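Local coordinates for uncharacterized protein (Nostoc punctiforme, PDB 2R3S) that is of unknown function but probably transfers methyl groups from S-adenosylmethionine to oxygen atoms, as a putative O-methyltransferase with a Rossmann-like domain and an O-methyltransferase dimerisation domain, at residues Asp232-Val236 with Gly265-Val269; Ile257-Leu261 with Asn312-Ser316; Gly109-Leu113 with Leu289-Ala293. All coordinates share one frame; numbering follows the deposited sequence.

Interaction 1: Asp232-Val236 with Gly265-Val269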
loop_
_atom_site.group_PDB
_atom_site.type_symbol
_atom_site.label_atom_id
_atom_site.label_comp_id
_atom_site.label_asym_id
_atom_site.label_seq_id
_atom_site.Cartn_x
_atom_site.Cartn_y
_atom_site.Cartn_z
ATOM N N ASP A 232 26.638 12.804 35.948
ATOM C CA ASP A 232 27.271 11.573 36.447
ATOM C C ASP A 232 26.643 10.293 35.851
ATOM O O ASP A 232 26.676 9.231 36.469
ATOM C CB ASP A 232 27.311 11.533 37.984
ATOM N N TYR A 233 26.115 10.386 34.627
ATOM C CA TYR A 233 25.523 9.222 33.958
ATOM C C TYR A 233 26.568 8.344 33.332
ATOM O O TYR A 233 27.381 8.794 32.524
ATOM C CB TYR A 233 24.522 9.644 32.887
ATOM C CG TYR A 233 23.231 10.189 33.437
ATOM C CD1 TYR A 233 22.208 9.331 33.821
ATOM C CD2 TYR A 233 23.027 11.559 33.587
ATOM C CE1 TYR A 233 21.006 9.824 34.321
ATOM C CE2 TYR A 233 21.835 12.053 34.074
ATOM C CZ TYR A 233 20.829 11.174 34.452
ATOM O OH TYR A 233 19.634 11.640 34.958
ATOM N N ASP A 234 26.522 7.071 33.687
ATOM C CA ASP A 234 27.379 6.072 33.081
ATOM C C ASP A 234 26.953 5.654 31.670
ATOM O O ASP A 234 27.789 5.201 30.874
ATOM C CB ASP A 234 27.429 4.865 33.993
ATOM C CG ASP A 234 27.950 5.228 35.369
ATOM O OD1 ASP A 234 29.032 5.865 35.428
ATOM O OD2 ASP A 234 27.268 4.914 36.372
ATOM N N LEU A 235 25.664 5.814 31.361
ATOM C CA LEU A 235 25.089 5.287 30.125
ATOM C C LEU A 235 23.878 6.116 29.734
ATOM O O LEU A 235 22.994 6.362 30.559
ATOM C CB LEU A 235 24.732 3.825 30.351
ATOM C CG LEU A 235 24.033 3.015 29.264
ATOM C CD1 LEU A 235 24.886 2.951 28.025
ATOM C CD2 LEU A 235 23.740 1.611 29.794
ATOM N N VAL A 236 23.878 6.597 28.492
ATOM C CA VAL A 236 22.757 7.361 27.910
ATOM C C VAL A 236 22.220 6.634 26.657
ATOM O O VAL A 236 22.918 6.478 25.657
ATOM C CB VAL A 236 23.145 8.809 27.561
ATOM C CG1 VAL A 236 21.951 9.570 27.010
ATOM C CG2 VAL A 236 23.710 9.545 28.809
ATOM N N GLY A 265 31.789 7.828 30.409
ATOM C CA GLY A 265 30.408 7.660 29.975
ATOM C C GLY A 265 30.252 7.224 28.529
ATOM O O GLY A 265 31.141 7.444 27.700
ATOM N N LYS A 266 29.108 6.602 28.237
ATOM C CA LYS A 266 28.827 6.028 26.922
ATOM C C LYS A 266 27.405 6.335 26.473
ATOM O O LYS A 266 26.482 6.309 27.272
ATOM C CB LYS A 266 29.048 4.518 26.967
ATOM C CG LYS A 266 30.468 4.128 26.614
ATOM C CD LYS A 266 30.904 2.768 27.146
ATOM C CE LYS A 266 32.077 2.912 28.121
ATOM N NZ LYS A 266 32.564 1.607 28.665
ATOM N N VAL A 267 27.234 6.626 25.189
ATOM C CA VAL A 267 25.914 6.785 24.573
ATOM C C VAL A 267 25.673 5.562 23.677
ATOM O O VAL A 267 26.556 5.184 22.913
ATOM C CB VAL A 267 25.865 8.067 23.739
ATOM C CG1 VAL A 267 24.493 8.274 23.098
ATOM C CG2 VAL A 267 26.255 9.265 24.601
ATOM N N ILE A 268 24.506 4.932 23.791
ATOM C CA ILE A 268 24.063 3.903 22.833
ATOM C C ILE A 268 22.888 4.427 22.002
ATOM O O ILE A 268 21.819 4.742 22.542
ATOM C CB ILE A 268 23.613 2.633 23.524
ATOM C CG1 ILE A 268 24.746 2.049 24.373
ATOM C CG2 ILE A 268 23.147 1.584 22.480
ATOM C CD1 ILE A 268 24.476 0.602 24.859
ATOM N N VAL A 269 23.117 4.569 20.701
ATOM C CA VAL A 269 22.062 4.923 19.743
ATOM C C VAL A 269 21.479 3.644 19.160
ATOM O O VAL A 269 22.210 2.749 18.766
ATOM C CB VAL A 269 22.583 5.861 18.636
ATOM C CG1 VAL A 269 21.494 6.170 17.608
ATOM C CG2 VAL A 269 23.103 7.146 19.264
#

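Interaction 2: Ile257-Leu261 with Asn312-Ser316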
loop_
_atom_site.group_PDB
_atom_site.type_symbol
_atom_site.label_atom_id
_atom_site.label_comp_id
_atom_site.label_asym_id
_atom_site.label_seq_id
_atom_site.Cartn_x
_atom_site.Cartn_y
_atom_site.Cartn_z
ATOM N N ILE A 257 23.918 15.942 26.172
ATOM C CA ILE A 257 24.177 14.612 26.677
ATOM C C ILE A 257 25.607 14.522 27.184
ATOM O O ILE A 257 25.862 13.877 28.213
ATOM C CB ILE A 257 23.905 13.537 25.595
ATOM C CG1 ILE A 257 22.391 13.442 25.336
ATOM C CG2 ILE A 257 24.481 12.199 26.019
ATOM C CD1 ILE A 257 21.980 12.600 24.158
ATOM N N LYS A 258 26.546 15.149 26.469
ATOM C CA LYS A 258 27.971 15.030 26.832
ATOM C C LYS A 258 28.229 15.604 28.228
ATOM O O LYS A 258 28.896 14.984 29.043
ATOM C CB LYS A 258 28.892 15.714 25.821
ATOM C CG LYS A 258 30.336 15.263 26.001
ATOM C CD LYS A 258 31.347 16.120 25.281
ATOM C CE LYS A 258 32.758 15.579 25.566
ATOM N NZ LYS A 258 33.819 16.506 25.101
ATOM N N THR A 259 27.680 16.781 28.483
ATOM C CA THR A 259 27.755 17.411 29.798
ATOM C C THR A 259 27.277 16.479 30.925
ATOM O O THR A 259 27.910 16.378 31.965
ATOM C CB THR A 259 26.910 18.668 29.823
ATOM O OG1 THR A 259 27.298 19.533 28.737
ATOM C CG2 THR A 259 27.065 19.358 31.157
ATOM N N ALA A 260 26.172 15.778 30.688
ATOM C CA ALA A 260 25.556 14.917 31.684
ATOM C C ALA A 260 26.312 13.618 31.921
ATOM O O ALA A 260 26.061 12.938 32.910
ATOM C CB ALA A 260 24.115 14.638 31.306
ATOM N N LEU A 261 27.247 13.260 31.051
ATOM C CA LEU A 261 27.959 11.986 31.216
ATOM C C LEU A 261 29.029 12.054 32.295
ATOM O O LEU A 261 29.613 13.107 32.514
ATOM C CB LEU A 261 28.625 11.535 29.908
ATOM C CG LEU A 261 27.754 10.941 28.790
ATOM C CD1 LEU A 261 28.599 10.897 27.499
ATOM C CD2 LEU A 261 27.202 9.554 29.157
ATOM N N ASN A 312 31.479 16.122 16.018
ATOM C CA ASN A 312 31.162 17.559 16.222
ATOM C C ASN A 312 30.564 17.967 17.571
ATOM O O ASN A 312 30.509 19.173 17.891
ATOM C CB ASN A 312 30.154 18.047 15.172
ATOM C CG ASN A 312 30.726 18.101 13.761
ATOM O OD1 ASN A 312 31.934 17.977 13.551
ATOM N ND2 ASN A 312 29.840 18.297 12.777
ATOM N N ALA A 313 30.041 16.999 18.315
ATOM C CA ALA A 313 29.456 17.259 19.624
ATOM C C ALA A 313 30.495 17.075 20.710
ATOM O O ALA A 313 30.197 17.296 21.878
ATOM C CB ALA A 313 28.249 16.321 19.890
ATOM N N GLY A 314 31.690 16.623 20.334
ATOM C CA GLY A 314 32.796 16.508 21.262
ATOM C C GLY A 314 33.165 15.115 21.727
ATOM O O GLY A 314 33.971 14.968 22.635
ATOM N N PHE A 315 32.592 14.080 21.138
ATOM C CA PHE A 315 32.868 12.739 21.613
ATOM C C PHE A 315 34.152 12.286 20.959
ATOM O O PHE A 315 34.569 12.843 19.940
ATOM C CB PHE A 315 31.709 11.780 21.319
ATOM C CG PHE A 315 30.476 12.067 22.128
ATOM C CD1 PHE A 315 29.683 13.167 21.834
ATOM C CD2 PHE A 315 30.112 11.244 23.185
ATOM C CE1 PHE A 315 28.558 13.451 22.584
ATOM C CE2 PHE A 315 28.998 11.512 23.931
ATOM C CZ PHE A 315 28.206 12.618 23.628
ATOM N N SER A 316 34.780 11.288 21.560
ATOM C CA SER A 316 36.100 10.865 21.160
ATOM C C SER A 316 36.044 9.782 20.098
ATOM O O SER A 316 36.975 9.636 19.321
ATOM C CB SER A 316 36.883 10.371 22.387
ATOM O OG SER A 316 36.687 8.985 22.633
#

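Interaction 3: Gly109-Leu113 with Leu289-Ala293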
loop_
_atom_site.group_PDB
_atom_site.type_symbol
_atom_site.label_atom_id
_atom_site.label_comp_id
_atom_site.label_asym_id
_atom_site.label_seq_id
_atom_site.Cartn_x
_atom_site.Cartn_y
_atom_site.Cartn_z
ATOM N N GLY A 109 0.294 11.758 6.963
ATOM C CA GLY A 109 1.472 12.302 6.270
ATOM C C GLY A 109 1.643 11.804 4.833
ATOM O O GLY A 109 2.177 12.503 3.974
ATOM N N PHE A 110 1.142 10.608 4.561
ATOM C CA PHE A 110 1.225 10.014 3.233
ATOM C C PHE A 110 0.034 10.329 2.341
ATOM O O PHE A 110 0.063 10.011 1.173
ATOM C CB PHE A 110 1.378 8.506 3.383
ATOM C CG PHE A 110 2.698 8.112 3.910
ATOM C CD1 PHE A 110 2.910 8.006 5.270
ATOM C CD2 PHE A 110 3.738 7.843 3.047
ATOM C CE1 PHE A 110 4.145 7.643 5.750
ATOM C CE2 PHE A 110 4.978 7.477 3.532
ATOM C CZ PHE A 110 5.177 7.389 4.878
ATOM N N ASN A 111 -1.012 10.940 2.886
ATOM C CA ASN A 111 -2.116 11.408 2.074
ATOM C C ASN A 111 -1.690 12.444 1.025
ATOM O O ASN A 111 -2.267 12.478 -0.047
ATOM C CB ASN A 111 -3.230 12.022 2.936
ATOM C CG ASN A 111 -4.051 10.976 3.713
ATOM O OD1 ASN A 111 -3.969 9.769 3.465
ATOM N ND2 ASN A 111 -4.868 11.460 4.651
ATOM N N ASP A 112 -0.730 13.311 1.335
ATOM C CA ASP A 112 -0.139 14.186 0.302
ATOM C C ASP A 112 1.372 14.209 0.424
ATOM O O ASP A 112 1.968 15.138 0.947
ATOM C CB ASP A 112 -0.720 15.608 0.347
ATOM C CG ASP A 112 -0.672 16.339 -1.039
ATOM O OD1 ASP A 112 0.002 15.888 -2.006
ATOM O OD2 ASP A 112 -1.358 17.378 -1.142
ATOM N N LEU A 113 1.976 13.146 -0.071
ATOM C CA LEU A 113 3.406 13.021 -0.122
ATOM C C LEU A 113 3.948 13.983 -1.165
ATOM O O LEU A 113 5.062 14.475 -1.014
ATOM C CB LEU A 113 3.777 11.575 -0.422
ATOM C CG LEU A 113 5.156 11.043 -0.100
ATOM C CD1 LEU A 113 5.552 11.305 1.352
ATOM C CD2 LEU A 113 5.156 9.545 -0.426
ATOM N N LEU A 289 11.590 7.936 3.896
ATOM C CA LEU A 289 10.314 8.404 3.392
ATOM C C LEU A 289 9.355 8.630 4.565
ATOM O O LEU A 289 8.622 9.602 4.559
ATOM C CB LEU A 289 9.703 7.443 2.368
ATOM C CG LEU A 289 8.634 7.999 1.422
ATOM C CD1 LEU A 289 9.233 8.869 0.347
ATOM C CD2 LEU A 289 7.759 6.879 0.787
ATOM N N VAL A 290 9.387 7.749 5.564
ATOM C CA VAL A 290 8.602 7.942 6.761
ATOM C C VAL A 290 8.938 9.287 7.437
ATOM O O VAL A 290 8.033 10.055 7.804
ATOM C CB VAL A 290 8.751 6.747 7.731
ATOM C CG1 VAL A 290 7.955 6.965 8.981
ATOM C CG2 VAL A 290 8.290 5.459 7.038
HETATM N N MSE A 291 10.232 9.591 7.537
HETATM C CA MSE A 291 10.680 10.845 8.113
HETATM C C MSE A 291 10.270 12.033 7.277
HETATM O O MSE A 291 9.908 13.066 7.818
HETATM C CB MSE A 291 12.184 10.836 8.362
HETATM C CG MSE A 291 12.620 9.804 9.400
HETATM SE SE MSE A 291 11.883 10.221 11.181
HETATM C CE MSE A 291 10.133 9.293 11.094
ATOM N N LEU A 292 10.273 11.902 5.966
ATOM C CA LEU A 292 9.784 12.990 5.116
ATOM C C LEU A 292 8.305 13.254 5.352
ATOM O O LEU A 292 7.865 14.420 5.411
ATOM C CB LEU A 292 10.033 12.699 3.630
ATOM C CG LEU A 292 9.491 13.685 2.585
ATOM C CD1 LEU A 292 10.212 15.045 2.588
ATOM C CD2 LEU A 292 9.546 13.068 1.208
ATOM N N ALA A 293 7.523 12.179 5.423
ATOM C CA ALA A 293 6.079 12.319 5.527
ATOM C C ALA A 293 5.627 12.898 6.872
ATOM O O ALA A 293 4.620 13.587 6.928
ATOM C CB ALA A 293 5.355 10.986 5.250
HETATM O O HOH W 1 3.256 14.999 4.905
#

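Interaction 1: Asp232-Val236 with Gly265-Val269
Y233 and D234 approach G265 with backbone atoms, where parallel strands 233-239 and 265-271 begin to pair in the Rossmann-like methyltransferase sheet; helix 247-260 links the two as a beta-alpha-beta crossover. Y233 brings its O to 4.1 Å from G265 CA, while its ring leads off to a cation-pi contact with K168 and a hydrogen bond from OH to Y229 O. At D234 the chain turns a corner, and the first bond between the strands is long and bent: K266 N reaches D234 O at 3.3 Å with an N-H...O angle of 142°. The carboxylate serves the other neighbouring strand instead, OD2 accepting from L167 N and K168 N. L235 shares a face of the sheet with K266. Its CG lies anti to the backbone N (chi1 176°), which carries L235 CD1 over to I268 CG1 at 3.8 Å; both side chains also meet V159 of helix 149-159. V236 turns to the face of V267, where L261 covers the pair. Here the pairing becomes regular and the bonds shorten: V236 N donates to K266 O at 2.9 Å. V236 O in turn accepts from I268 N, also at 2.9 Å, and V267 CA lies 3.2 Å from the same V236 oxygen, a CA-H...O contact beside the hydrogen bond.

Interaction 2: Ile257-Leu261 with Asn312-Ser316
K258 and F315 run alongside each other, pointing opposite ways, with K258 CG over one face of the phenyl ring. That CG sits above the ring plane but displaced toward the rim, so the overlap is partial, while K258 CB comes to 3.9 Å from F315 CZ. L261 comes in differently: its side chain runs at about a right angle to that of F315 and sets L261 CD1 3.6 Å from F315 CE2, approaching the ring obliquely. I257 completes the set at the ring edge, its CG2 near the plane and 4.4 Å from F315 CZ. The ring thus meets three residues from the last turn of helix 247-260 and its exit, each from its own direction. Helix 303-312 supplies the other side of the contact through its ending, a Schellman motif in which G314 takes a positive phi of 106°. K258 reaches this turn because CG is anti to its backbone N (chi1 -165°) and the chain stays extended from there on. K258 NZ donates to G314 O at 2.9 Å, approaching from 38° above the carbonyl plane rather than along a lone pair. A cationic group placed at the carboxyl end of a helix would probably be favoured by the helix dipole. F315 also packs edge-to-face with F310 in helix 303-312. On the helix 247-260 side, L261 N bonds back to K258 O at 3.1 Å, and L261 O accepts from NZ of K335, the carboxyl-terminal residue.

Interaction 3: Gly109-Leu113 with Leu289-Ala293
A293 presses its methyl group onto the middle of the F110 ring, and round this point the packing is tight. A293 CB stands 3.6 Å from the centroid of the F110 ring and 14° off its normal, a CH-pi contact over the face. L289 takes the edge of the same ring, its CD2 close to the plane and 4.0 Å from F110 CE2, while V290 approaches CZ obliquely through its CA. In F110, CG is anti to the carbonyl carbon (chi1 -71°), which brings the ring to A293 and L289 although CB itself does not point at them. L113 extends the apolar patch with two branches: L113 CD1 rests 3.9 Å from A293 CB, and L113 CD2 meets L289 CD2 at 3.9 Å, the two leucines crossing at about a right angle. The backbones close up as well: with no side chain on G109, its CA can come to 3.5 Å from A293 O. This is loop-on-helix packing beside a dimer interface, in which the loop before helix 113-119 and that helix's first residue, L113, lie on helix 282-294. Y17 of the second subunit stacks edge-to-face with F110, while A21 and Y62 of that subunit pack on L113 and L289. Next to the close backbone approach the contact is hydrated, a water donating to both G109 O, at 2.9 Å, and A293 O, at 2.8 Å. A293 O is gripped a second time by T122 OG1. The solvent side lies further along the loop, where N111 and D112 are exposed; D112 is the N-cap of helix 113-119, and its OD1 accepts a hydrogen bond from A115 N.

Overall arrangement
Interactions 1 and 2 form one continuous core, their centres 10 Å apart. Y233 N lies 3.1 Å from A260 O, a probable hydrogen bond, while V236 CG2 meets L261 CD2 at 3.5 Å and V267 CG2 meets F315 CE2 at 3.6 Å; the helix-end contact thus covers one face of the strand pair. Interaction 3 stands apart, its centre 33 Å from that of interaction 1 and 32 Å from that of interaction 2, beside the second subunit. Strand 265-271 nevertheless leads in sequence to helix 282-294. Methyltransferases of this fold bind their cofactor at the carboxyl ends of the parallel strands, so interaction 1, at the strand beginnings, is probably remote from it.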